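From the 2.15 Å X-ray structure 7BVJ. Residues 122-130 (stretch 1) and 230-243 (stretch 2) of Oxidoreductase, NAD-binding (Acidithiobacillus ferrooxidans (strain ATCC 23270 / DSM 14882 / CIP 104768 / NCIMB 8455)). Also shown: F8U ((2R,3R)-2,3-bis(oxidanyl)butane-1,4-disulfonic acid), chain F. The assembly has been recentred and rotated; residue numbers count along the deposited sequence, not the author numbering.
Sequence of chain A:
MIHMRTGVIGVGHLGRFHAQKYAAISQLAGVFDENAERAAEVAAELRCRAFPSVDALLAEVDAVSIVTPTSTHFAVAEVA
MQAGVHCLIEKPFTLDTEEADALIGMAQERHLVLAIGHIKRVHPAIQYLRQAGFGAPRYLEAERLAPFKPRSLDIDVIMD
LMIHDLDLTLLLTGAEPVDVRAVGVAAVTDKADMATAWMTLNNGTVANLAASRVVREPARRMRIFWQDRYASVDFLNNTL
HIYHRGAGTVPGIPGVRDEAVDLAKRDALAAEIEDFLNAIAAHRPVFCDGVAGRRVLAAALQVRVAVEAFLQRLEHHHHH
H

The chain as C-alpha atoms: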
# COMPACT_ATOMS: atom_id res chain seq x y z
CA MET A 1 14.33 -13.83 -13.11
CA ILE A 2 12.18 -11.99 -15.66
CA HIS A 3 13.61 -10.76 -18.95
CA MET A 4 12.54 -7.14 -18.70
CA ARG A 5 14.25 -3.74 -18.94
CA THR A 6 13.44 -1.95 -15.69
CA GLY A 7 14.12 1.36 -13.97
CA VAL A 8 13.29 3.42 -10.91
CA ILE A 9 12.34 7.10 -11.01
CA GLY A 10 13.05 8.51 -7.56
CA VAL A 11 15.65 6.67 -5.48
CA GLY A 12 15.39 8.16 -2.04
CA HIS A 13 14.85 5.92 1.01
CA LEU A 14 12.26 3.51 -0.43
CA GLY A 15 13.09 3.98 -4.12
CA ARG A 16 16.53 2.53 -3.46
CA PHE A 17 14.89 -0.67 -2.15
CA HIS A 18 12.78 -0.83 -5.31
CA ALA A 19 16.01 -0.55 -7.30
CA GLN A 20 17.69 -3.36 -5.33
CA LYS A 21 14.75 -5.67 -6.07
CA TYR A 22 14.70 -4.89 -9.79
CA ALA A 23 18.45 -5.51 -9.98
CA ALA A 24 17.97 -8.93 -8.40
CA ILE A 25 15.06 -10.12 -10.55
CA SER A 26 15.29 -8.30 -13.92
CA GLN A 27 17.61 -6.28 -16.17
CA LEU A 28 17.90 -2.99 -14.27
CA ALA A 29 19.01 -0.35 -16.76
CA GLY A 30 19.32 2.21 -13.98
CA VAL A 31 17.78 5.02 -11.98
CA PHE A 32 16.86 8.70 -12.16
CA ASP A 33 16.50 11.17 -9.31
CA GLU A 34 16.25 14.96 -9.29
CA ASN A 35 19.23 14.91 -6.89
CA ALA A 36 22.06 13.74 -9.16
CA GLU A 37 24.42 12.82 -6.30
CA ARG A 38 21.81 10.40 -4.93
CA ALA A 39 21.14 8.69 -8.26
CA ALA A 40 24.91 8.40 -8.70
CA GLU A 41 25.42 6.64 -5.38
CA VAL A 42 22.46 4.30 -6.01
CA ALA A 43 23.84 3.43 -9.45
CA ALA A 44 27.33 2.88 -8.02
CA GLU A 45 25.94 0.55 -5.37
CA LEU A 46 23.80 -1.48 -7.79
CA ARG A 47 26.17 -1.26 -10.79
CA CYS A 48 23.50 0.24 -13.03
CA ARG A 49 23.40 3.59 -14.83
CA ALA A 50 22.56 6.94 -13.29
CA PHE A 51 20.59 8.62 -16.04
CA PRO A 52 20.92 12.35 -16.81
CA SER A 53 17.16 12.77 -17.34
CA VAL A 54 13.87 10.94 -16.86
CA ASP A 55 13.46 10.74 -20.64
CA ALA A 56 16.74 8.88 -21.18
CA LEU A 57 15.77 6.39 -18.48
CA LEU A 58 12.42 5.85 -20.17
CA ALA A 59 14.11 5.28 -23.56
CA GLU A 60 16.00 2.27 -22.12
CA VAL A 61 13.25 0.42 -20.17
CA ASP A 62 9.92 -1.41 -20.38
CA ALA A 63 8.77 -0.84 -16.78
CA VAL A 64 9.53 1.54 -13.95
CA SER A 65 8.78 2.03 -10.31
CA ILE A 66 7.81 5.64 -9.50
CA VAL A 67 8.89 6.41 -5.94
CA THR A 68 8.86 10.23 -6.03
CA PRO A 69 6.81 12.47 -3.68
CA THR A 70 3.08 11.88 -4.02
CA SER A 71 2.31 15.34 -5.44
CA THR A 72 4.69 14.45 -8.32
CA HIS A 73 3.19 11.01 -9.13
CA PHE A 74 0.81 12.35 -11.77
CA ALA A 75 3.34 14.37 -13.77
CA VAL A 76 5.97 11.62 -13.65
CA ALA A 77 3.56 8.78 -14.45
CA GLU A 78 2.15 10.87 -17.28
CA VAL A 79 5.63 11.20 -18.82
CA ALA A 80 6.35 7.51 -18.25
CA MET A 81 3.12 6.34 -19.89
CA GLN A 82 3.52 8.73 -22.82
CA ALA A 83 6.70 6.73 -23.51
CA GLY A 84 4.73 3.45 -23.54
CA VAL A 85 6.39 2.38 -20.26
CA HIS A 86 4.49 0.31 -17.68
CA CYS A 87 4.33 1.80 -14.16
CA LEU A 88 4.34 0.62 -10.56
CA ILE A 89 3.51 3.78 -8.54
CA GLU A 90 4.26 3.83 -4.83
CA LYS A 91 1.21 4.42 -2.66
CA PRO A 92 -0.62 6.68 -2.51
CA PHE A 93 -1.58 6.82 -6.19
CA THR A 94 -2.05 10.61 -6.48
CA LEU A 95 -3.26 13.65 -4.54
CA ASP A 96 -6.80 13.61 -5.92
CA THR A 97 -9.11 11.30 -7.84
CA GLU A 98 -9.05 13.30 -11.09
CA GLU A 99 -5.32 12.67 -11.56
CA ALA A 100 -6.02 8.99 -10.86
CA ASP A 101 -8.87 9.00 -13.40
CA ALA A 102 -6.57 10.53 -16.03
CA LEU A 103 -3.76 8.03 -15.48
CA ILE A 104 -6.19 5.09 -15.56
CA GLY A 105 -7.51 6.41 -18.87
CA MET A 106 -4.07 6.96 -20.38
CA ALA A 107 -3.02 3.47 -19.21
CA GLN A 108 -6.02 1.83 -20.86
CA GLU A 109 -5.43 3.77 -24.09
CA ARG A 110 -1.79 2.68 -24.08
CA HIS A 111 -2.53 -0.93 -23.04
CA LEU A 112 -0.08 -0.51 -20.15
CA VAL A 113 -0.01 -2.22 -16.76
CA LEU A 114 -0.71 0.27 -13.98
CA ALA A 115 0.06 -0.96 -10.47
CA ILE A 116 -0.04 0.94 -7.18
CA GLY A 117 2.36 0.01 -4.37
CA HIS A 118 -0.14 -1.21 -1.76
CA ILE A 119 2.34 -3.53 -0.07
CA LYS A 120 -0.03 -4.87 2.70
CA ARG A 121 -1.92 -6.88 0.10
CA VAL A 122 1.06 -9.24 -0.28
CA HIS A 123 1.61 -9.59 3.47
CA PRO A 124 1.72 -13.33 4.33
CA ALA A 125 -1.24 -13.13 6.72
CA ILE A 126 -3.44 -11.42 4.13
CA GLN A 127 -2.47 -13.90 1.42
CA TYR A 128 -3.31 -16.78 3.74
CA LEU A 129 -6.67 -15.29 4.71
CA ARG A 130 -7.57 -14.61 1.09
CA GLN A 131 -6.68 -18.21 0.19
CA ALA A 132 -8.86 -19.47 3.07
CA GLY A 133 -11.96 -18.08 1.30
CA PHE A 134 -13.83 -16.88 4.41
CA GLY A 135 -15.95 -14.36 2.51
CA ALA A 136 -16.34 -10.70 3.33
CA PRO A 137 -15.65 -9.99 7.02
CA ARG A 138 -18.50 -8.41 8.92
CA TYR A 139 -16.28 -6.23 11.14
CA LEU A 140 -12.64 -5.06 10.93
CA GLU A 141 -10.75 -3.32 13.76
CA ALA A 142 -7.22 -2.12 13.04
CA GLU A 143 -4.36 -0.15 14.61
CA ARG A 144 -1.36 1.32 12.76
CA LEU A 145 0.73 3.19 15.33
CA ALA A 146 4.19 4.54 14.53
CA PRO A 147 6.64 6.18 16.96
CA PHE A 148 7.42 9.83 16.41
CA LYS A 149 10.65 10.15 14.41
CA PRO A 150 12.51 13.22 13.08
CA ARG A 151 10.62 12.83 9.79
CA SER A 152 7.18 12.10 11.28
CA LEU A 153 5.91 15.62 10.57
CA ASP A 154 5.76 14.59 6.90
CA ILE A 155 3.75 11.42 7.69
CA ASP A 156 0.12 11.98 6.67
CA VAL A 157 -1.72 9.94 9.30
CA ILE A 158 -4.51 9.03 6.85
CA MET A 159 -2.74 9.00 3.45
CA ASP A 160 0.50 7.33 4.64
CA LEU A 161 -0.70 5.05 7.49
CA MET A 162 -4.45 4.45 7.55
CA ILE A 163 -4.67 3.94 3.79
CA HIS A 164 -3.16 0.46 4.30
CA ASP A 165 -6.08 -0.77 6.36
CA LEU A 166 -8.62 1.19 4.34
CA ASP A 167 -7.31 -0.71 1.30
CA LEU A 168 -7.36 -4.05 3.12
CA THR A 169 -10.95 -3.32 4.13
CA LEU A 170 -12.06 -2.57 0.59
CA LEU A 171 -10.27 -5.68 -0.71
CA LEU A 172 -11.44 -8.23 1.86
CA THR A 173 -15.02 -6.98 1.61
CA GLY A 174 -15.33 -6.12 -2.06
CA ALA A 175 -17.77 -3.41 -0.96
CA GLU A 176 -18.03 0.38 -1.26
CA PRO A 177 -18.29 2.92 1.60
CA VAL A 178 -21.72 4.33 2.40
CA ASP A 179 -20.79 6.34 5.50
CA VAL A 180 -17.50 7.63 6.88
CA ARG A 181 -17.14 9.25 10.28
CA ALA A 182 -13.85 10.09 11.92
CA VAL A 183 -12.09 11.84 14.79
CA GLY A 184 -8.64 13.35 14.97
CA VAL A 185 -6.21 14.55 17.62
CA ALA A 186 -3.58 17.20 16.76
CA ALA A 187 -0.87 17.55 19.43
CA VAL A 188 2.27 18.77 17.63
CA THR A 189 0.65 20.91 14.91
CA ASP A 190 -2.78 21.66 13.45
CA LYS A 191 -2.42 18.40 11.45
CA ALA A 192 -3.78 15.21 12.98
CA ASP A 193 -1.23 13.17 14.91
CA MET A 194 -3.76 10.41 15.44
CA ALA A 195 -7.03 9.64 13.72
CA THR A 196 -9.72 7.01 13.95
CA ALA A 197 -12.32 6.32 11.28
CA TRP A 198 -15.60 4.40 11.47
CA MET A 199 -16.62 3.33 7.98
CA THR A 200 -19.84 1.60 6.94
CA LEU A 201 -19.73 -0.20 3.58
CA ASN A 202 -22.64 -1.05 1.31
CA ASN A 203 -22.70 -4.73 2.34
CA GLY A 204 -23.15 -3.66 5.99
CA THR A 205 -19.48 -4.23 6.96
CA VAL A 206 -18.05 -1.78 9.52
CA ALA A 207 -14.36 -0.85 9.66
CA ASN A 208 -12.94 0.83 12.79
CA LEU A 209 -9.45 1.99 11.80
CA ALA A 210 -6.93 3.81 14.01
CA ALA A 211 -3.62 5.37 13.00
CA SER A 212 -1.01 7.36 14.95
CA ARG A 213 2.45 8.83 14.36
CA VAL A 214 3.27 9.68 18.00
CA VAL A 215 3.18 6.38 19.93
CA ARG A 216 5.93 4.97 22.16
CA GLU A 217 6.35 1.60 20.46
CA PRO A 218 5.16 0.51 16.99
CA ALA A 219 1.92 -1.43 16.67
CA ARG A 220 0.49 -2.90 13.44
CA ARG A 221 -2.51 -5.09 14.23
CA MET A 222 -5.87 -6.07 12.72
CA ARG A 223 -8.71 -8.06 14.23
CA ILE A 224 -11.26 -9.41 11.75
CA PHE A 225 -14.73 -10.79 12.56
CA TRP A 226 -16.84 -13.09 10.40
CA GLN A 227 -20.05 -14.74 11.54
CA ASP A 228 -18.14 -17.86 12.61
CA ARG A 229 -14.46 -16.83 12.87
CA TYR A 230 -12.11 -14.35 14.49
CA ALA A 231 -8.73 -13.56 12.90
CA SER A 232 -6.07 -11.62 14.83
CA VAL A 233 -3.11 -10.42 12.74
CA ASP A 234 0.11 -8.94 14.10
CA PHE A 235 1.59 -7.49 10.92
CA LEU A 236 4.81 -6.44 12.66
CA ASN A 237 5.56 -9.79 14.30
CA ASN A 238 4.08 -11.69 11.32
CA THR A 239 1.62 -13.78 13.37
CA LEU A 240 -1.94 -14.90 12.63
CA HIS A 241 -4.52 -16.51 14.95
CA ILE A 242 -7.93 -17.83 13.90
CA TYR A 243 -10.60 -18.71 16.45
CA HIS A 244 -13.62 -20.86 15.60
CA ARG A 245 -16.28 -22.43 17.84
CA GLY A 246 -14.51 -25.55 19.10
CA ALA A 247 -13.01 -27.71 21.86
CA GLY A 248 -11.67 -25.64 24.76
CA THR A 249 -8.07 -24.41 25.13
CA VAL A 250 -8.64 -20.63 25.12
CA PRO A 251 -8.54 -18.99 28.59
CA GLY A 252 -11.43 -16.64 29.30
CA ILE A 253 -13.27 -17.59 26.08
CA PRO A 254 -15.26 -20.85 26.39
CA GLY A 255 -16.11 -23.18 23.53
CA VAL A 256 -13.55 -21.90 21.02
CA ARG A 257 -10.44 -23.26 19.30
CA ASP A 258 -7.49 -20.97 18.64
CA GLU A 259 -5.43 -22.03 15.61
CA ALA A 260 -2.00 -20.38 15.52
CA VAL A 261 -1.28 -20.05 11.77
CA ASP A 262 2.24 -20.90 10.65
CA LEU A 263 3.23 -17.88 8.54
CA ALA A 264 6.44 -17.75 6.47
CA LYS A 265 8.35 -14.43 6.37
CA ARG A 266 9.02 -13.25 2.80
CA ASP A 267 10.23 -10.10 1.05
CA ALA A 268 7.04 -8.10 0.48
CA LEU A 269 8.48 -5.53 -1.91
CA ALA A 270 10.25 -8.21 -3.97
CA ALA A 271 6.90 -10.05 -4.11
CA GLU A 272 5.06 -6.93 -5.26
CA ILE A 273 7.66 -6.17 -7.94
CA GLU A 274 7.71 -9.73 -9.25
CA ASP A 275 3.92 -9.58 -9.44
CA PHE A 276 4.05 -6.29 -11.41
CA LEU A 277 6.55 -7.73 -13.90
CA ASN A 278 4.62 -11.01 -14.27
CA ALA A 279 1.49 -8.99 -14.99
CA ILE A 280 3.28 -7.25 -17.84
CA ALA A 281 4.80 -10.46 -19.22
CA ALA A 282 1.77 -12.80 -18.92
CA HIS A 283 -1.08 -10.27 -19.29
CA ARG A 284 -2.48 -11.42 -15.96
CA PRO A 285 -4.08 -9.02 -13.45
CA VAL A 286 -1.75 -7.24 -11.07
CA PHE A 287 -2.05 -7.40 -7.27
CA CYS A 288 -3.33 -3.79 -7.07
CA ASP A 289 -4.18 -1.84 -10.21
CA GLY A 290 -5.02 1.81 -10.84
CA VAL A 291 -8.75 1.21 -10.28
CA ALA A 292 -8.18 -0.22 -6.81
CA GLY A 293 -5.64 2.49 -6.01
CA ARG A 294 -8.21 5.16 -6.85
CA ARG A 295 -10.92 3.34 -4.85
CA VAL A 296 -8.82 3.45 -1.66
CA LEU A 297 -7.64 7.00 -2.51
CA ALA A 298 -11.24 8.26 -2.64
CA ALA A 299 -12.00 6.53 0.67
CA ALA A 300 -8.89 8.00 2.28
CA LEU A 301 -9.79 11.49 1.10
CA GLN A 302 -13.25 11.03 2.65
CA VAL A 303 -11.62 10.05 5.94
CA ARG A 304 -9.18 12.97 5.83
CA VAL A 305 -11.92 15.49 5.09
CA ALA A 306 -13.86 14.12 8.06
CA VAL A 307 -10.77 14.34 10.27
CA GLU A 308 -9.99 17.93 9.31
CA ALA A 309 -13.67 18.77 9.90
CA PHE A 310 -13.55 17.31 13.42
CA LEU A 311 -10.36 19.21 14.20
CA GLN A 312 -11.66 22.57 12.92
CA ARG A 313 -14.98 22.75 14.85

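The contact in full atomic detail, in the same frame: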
# COMPACT_ATOMS: atom_id res chain seq x y z
N VAL A 122 0.23 -8.05 -0.12
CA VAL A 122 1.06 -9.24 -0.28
C VAL A 122 1.64 -9.72 1.05
O VAL A 122 2.43 -10.66 1.07
CB VAL A 122 2.17 -9.03 -1.35
CG1 VAL A 122 1.61 -8.46 -2.65
CG2 VAL A 122 3.28 -8.14 -0.84
N HIS A 123 1.22 -9.10 2.15
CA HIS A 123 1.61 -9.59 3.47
C HIS A 123 1.19 -11.05 3.64
O HIS A 123 0.10 -11.44 3.20
CB HIS A 123 0.96 -8.74 4.57
CG HIS A 123 1.58 -8.95 5.92
ND1 HIS A 123 1.34 -10.07 6.68
CD2 HIS A 123 2.48 -8.21 6.61
CE1 HIS A 123 2.05 -10.00 7.80
NE2 HIS A 123 2.75 -8.88 7.78
N PRO A 124 2.04 -11.89 4.25
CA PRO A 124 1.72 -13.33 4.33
C PRO A 124 0.38 -13.63 5.01
O PRO A 124 -0.32 -14.57 4.60
CB PRO A 124 2.90 -13.90 5.13
CG PRO A 124 4.03 -12.95 4.91
CD PRO A 124 3.42 -11.58 4.69
N ALA A 125 0.02 -12.87 6.04
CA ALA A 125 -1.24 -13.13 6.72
C ALA A 125 -2.43 -12.84 5.81
O ALA A 125 -3.42 -13.59 5.80
CB ALA A 125 -1.33 -12.30 8.00
N ILE A 126 -2.33 -11.77 5.02
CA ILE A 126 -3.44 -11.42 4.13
C ILE A 126 -3.55 -12.44 3.00
O ILE A 126 -4.65 -12.82 2.60
CB ILE A 126 -3.27 -9.98 3.60
CG1 ILE A 126 -3.90 -8.95 4.54
CG2 ILE A 126 -3.99 -9.83 2.26
CD1 ILE A 126 -3.57 -9.10 6.00
N GLN A 127 -2.42 -12.90 2.47
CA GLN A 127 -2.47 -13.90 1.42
C GLN A 127 -3.10 -15.18 1.94
O GLN A 127 -3.94 -15.78 1.27
CB GLN A 127 -1.06 -14.17 0.87
CG GLN A 127 -1.00 -15.23 -0.24
CD GLN A 127 0.12 -14.96 -1.24
OE1 GLN A 127 0.42 -13.80 -1.57
NE2 GLN A 127 0.75 -16.03 -1.74
N TYR A 128 -2.73 -15.59 3.16
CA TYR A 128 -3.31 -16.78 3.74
C TYR A 128 -4.81 -16.63 3.94
O TYR A 128 -5.58 -17.56 3.66
CB TYR A 128 -2.63 -17.10 5.08
CG TYR A 128 -3.18 -18.37 5.71
CD1 TYR A 128 -4.27 -18.32 6.57
CD2 TYR A 128 -2.61 -19.60 5.45
CE1 TYR A 128 -4.78 -19.46 7.14
CE2 TYR A 128 -3.11 -20.75 6.02
CZ TYR A 128 -4.19 -20.67 6.86
OH TYR A 128 -4.69 -21.80 7.44
N LEU A 129 -5.25 -15.47 4.43
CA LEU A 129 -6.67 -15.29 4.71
C LEU A 129 -7.47 -15.20 3.42
O LEU A 129 -8.62 -15.67 3.35
CB LEU A 129 -6.89 -14.04 5.57
CG LEU A 129 -6.49 -14.18 7.03
CD1 LEU A 129 -6.42 -12.83 7.69
CD2 LEU A 129 -7.48 -15.12 7.74
N ARG A 130 -6.89 -14.60 2.38
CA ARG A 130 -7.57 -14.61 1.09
C ARG A 130 -7.68 -16.03 0.54
O ARG A 130 -8.72 -16.42 0.01
CB ARG A 130 -6.85 -13.68 0.10
CG ARG A 130 -6.98 -12.16 0.45
CD ARG A 130 -6.62 -11.26 -0.74
NE ARG A 130 -7.70 -11.16 -1.73
CZ ARG A 130 -7.52 -10.89 -3.02
NH1 ARG A 130 -6.30 -10.67 -3.49
NH2 ARG A 130 -8.56 -10.82 -3.85
N TYR A 230 -12.81 -15.55 14.05
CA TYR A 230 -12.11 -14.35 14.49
C TYR A 230 -10.64 -14.49 14.12
O TYR A 230 -9.97 -15.42 14.57
CB TYR A 230 -12.30 -14.14 15.99
CG TYR A 230 -11.28 -13.30 16.72
CD1 TYR A 230 -10.21 -13.89 17.39
CD2 TYR A 230 -11.43 -11.92 16.82
CE1 TYR A 230 -9.30 -13.14 18.10
CE2 TYR A 230 -10.52 -11.15 17.54
CZ TYR A 230 -9.45 -11.77 18.18
OH TYR A 230 -8.54 -11.02 18.90
N ALA A 231 -10.14 -13.58 13.29
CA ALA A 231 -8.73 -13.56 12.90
C ALA A 231 -8.03 -12.38 13.57
O ALA A 231 -8.50 -11.24 13.47
CB ALA A 231 -8.58 -13.48 11.39
N SER A 232 -6.92 -12.66 14.25
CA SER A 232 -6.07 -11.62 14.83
C SER A 232 -4.73 -11.67 14.10
O SER A 232 -4.09 -12.72 14.05
CB SER A 232 -5.92 -11.83 16.34
OG SER A 232 -5.24 -10.74 16.94
N VAL A 233 -4.32 -10.54 13.53
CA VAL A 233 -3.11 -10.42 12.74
C VAL A 233 -2.20 -9.40 13.41
O VAL A 233 -2.60 -8.25 13.62
CB VAL A 233 -3.42 -9.99 11.29
CG1 VAL A 233 -2.12 -9.86 10.49
CG2 VAL A 233 -4.36 -10.97 10.63
N ASP A 234 -0.98 -9.83 13.74
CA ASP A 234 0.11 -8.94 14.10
C ASP A 234 1.00 -8.83 12.87
O ASP A 234 1.81 -9.73 12.59
CB ASP A 234 0.89 -9.48 15.29
CG ASP A 234 1.84 -8.45 15.89
OD1 ASP A 234 2.36 -7.53 15.18
OD2 ASP A 234 2.07 -8.59 17.11
N PHE A 235 0.81 -7.74 12.12
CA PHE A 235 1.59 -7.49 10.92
C PHE A 235 3.08 -7.38 11.24
O PHE A 235 3.92 -7.91 10.51
CB PHE A 235 1.10 -6.21 10.25
CG PHE A 235 -0.21 -6.37 9.52
CD1 PHE A 235 -1.35 -5.72 9.96
CD2 PHE A 235 -0.29 -7.15 8.38
CE1 PHE A 235 -2.57 -5.86 9.29
CE2 PHE A 235 -1.50 -7.31 7.69
CZ PHE A 235 -2.64 -6.66 8.15
N LEU A 236 3.41 -6.68 12.32
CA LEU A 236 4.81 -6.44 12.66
C LEU A 236 5.52 -7.75 12.98
O LEU A 236 6.57 -8.06 12.40
CB LEU A 236 4.90 -5.48 13.85
CG LEU A 236 5.85 -4.30 13.69
CD1 LEU A 236 5.65 -3.64 12.33
CD2 LEU A 236 5.60 -3.30 14.81
N ASN A 237 4.95 -8.54 13.88
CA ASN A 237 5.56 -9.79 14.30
C ASN A 237 5.22 -10.95 13.39
O ASN A 237 5.71 -12.06 13.62
CB ASN A 237 5.16 -10.08 15.75
CG ASN A 237 5.63 -8.98 16.69
OD1 ASN A 237 6.55 -8.23 16.38
ND2 ASN A 237 4.99 -8.87 17.85
N ASN A 238 4.43 -10.71 12.34
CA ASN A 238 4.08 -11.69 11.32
C ASN A 238 3.39 -12.92 11.92
O ASN A 238 3.73 -14.07 11.60
CB ASN A 238 5.31 -12.10 10.50
CG ASN A 238 4.96 -12.69 9.13
OD1 ASN A 238 4.24 -12.07 8.34
ND2 ASN A 238 5.46 -13.88 8.85
N THR A 239 2.38 -12.68 12.77
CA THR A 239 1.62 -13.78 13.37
C THR A 239 0.14 -13.67 13.04
O THR A 239 -0.41 -12.57 12.91
CB THR A 239 1.78 -13.83 14.89
OG1 THR A 239 1.24 -12.64 15.48
CG2 THR A 239 3.25 -13.98 15.29
N LEU A 240 -0.52 -14.83 12.95
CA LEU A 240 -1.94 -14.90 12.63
C LEU A 240 -2.62 -15.96 13.49
O LEU A 240 -2.13 -17.09 13.60
CB LEU A 240 -2.17 -15.19 11.14
CG LEU A 240 -3.51 -15.77 10.69
CD1 LEU A 240 -4.63 -14.77 10.91
CD2 LEU A 240 -3.44 -16.15 9.25
N HIS A 241 -3.74 -15.60 14.11
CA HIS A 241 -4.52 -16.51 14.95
C HIS A 241 -5.97 -16.50 14.50
O HIS A 241 -6.54 -15.42 14.32
CB HIS A 241 -4.42 -16.13 16.42
CG HIS A 241 -3.12 -16.50 17.04
ND1 HIS A 241 -2.93 -17.69 17.72
CD2 HIS A 241 -1.93 -15.86 17.05
CE1 HIS A 241 -1.68 -17.75 18.14
NE2 HIS A 241 -1.05 -16.66 17.74
N ILE A 242 -6.56 -17.68 14.36
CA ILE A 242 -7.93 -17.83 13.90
C ILE A 242 -8.69 -18.63 14.94
O ILE A 242 -8.31 -19.76 15.26
CB ILE A 242 -8.00 -18.51 12.53
CG1 ILE A 242 -7.19 -17.72 11.51
CG2 ILE A 242 -9.44 -18.66 12.06
CD1 ILE A 242 -7.08 -18.40 10.16
N TYR A 243 -9.76 -18.05 15.46
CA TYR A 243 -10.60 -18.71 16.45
C TYR A 243 -11.89 -19.15 15.77
O TYR A 243 -12.50 -18.36 15.04
CB TYR A 243 -10.92 -17.79 17.64
CG TYR A 243 -9.73 -17.27 18.45
CD1 TYR A 243 -8.43 -17.39 17.98
CD2 TYR A 243 -9.93 -16.65 19.68
CE1 TYR A 243 -7.35 -16.91 18.71
CE2 TYR A 243 -8.85 -16.16 20.42
CZ TYR A 243 -7.56 -16.30 19.93
OH TYR A 243 -6.47 -15.83 20.64
C01 F8U F . -8.09 -6.67 21.81
C02 F8U F . -6.93 -7.21 22.65
C03 F8U F . -6.05 -8.33 22.09
C04 F8U F . -6.64 -9.20 20.99
O06 F8U F . -4.46 -10.97 21.39
O07 F8U F . -6.24 -11.80 20.20
O08 F8U F . -4.75 -10.06 19.31
O09 F8U F . -5.75 -9.17 23.14
O10 F8U F . -6.03 -6.17 22.86
O12 F8U F . -10.66 -7.29 22.78
O13 F8U F . -10.35 -7.78 20.59
O14 F8U F . -9.06 -9.12 22.20
S05 F8U F . -5.51 -10.53 20.44
S11 F8U F . -9.57 -7.74 21.87

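How does a helix find a seat on this hairpin? Strands 230-234 and 239-243 pair through backbone hydrogen bonds, and helix 124-130 lies over one face of them, running roughly along 239-243 (32°) and nearly antiparallel to 230-234 (156°). The approach is closest at A125, whose CA lies 6.2 Å from CA of L240. Its methyl settles over the sheet between the side chains of V233 and L240, CB being 3.6 Å from V233 CG1 and 4.3 Å from L240 CB. The contact buries 507 Å² over both sides; A125, L129, V233 and L240 are all buried, as suits apolar side chains.

What fills the space one turn further along? L129 points toward the sheet and spreads its branched end over four side chains. Both branches lie near A231 and L240: CD1 is 4.2 Å from L240 CD1 and CD2 4.1 Å from A231 CB. CD1 is nearer V233 (CG2, 4.0 Å), CD2 nearer I242 (CD1, 4.1 Å). Y128 covers the flank: its CD1 sits 3.5 Å from L240 CD2, and I242 CD1 meets the ring edge, 3.9 Å from CE1.

Where does polarity enter this largely apolar contact? H123, at the N-cap, uses both ring nitrogens. ND1 accepts from A125 N at 3.2 Å, capping the helix, while NE2 donates to F235 O at 3.1 Å, tying the helix start to the turn. Histidine suits this place because one imidazole nitrogen can accept while the other donates. N238 OD1 also comes close, 3.1 Å from H123 CE1.

How is F235 fitted into the corner? Its CA-to-CB bond points sideways, but the ring comes nearer and turns its edge to the face of H123, with planes at 87° and F235 CD2 3.5 Å from H123 CD2. I126 CD1 also meets that ring's edge, tightly, at 3.2 Å from F235 CE2.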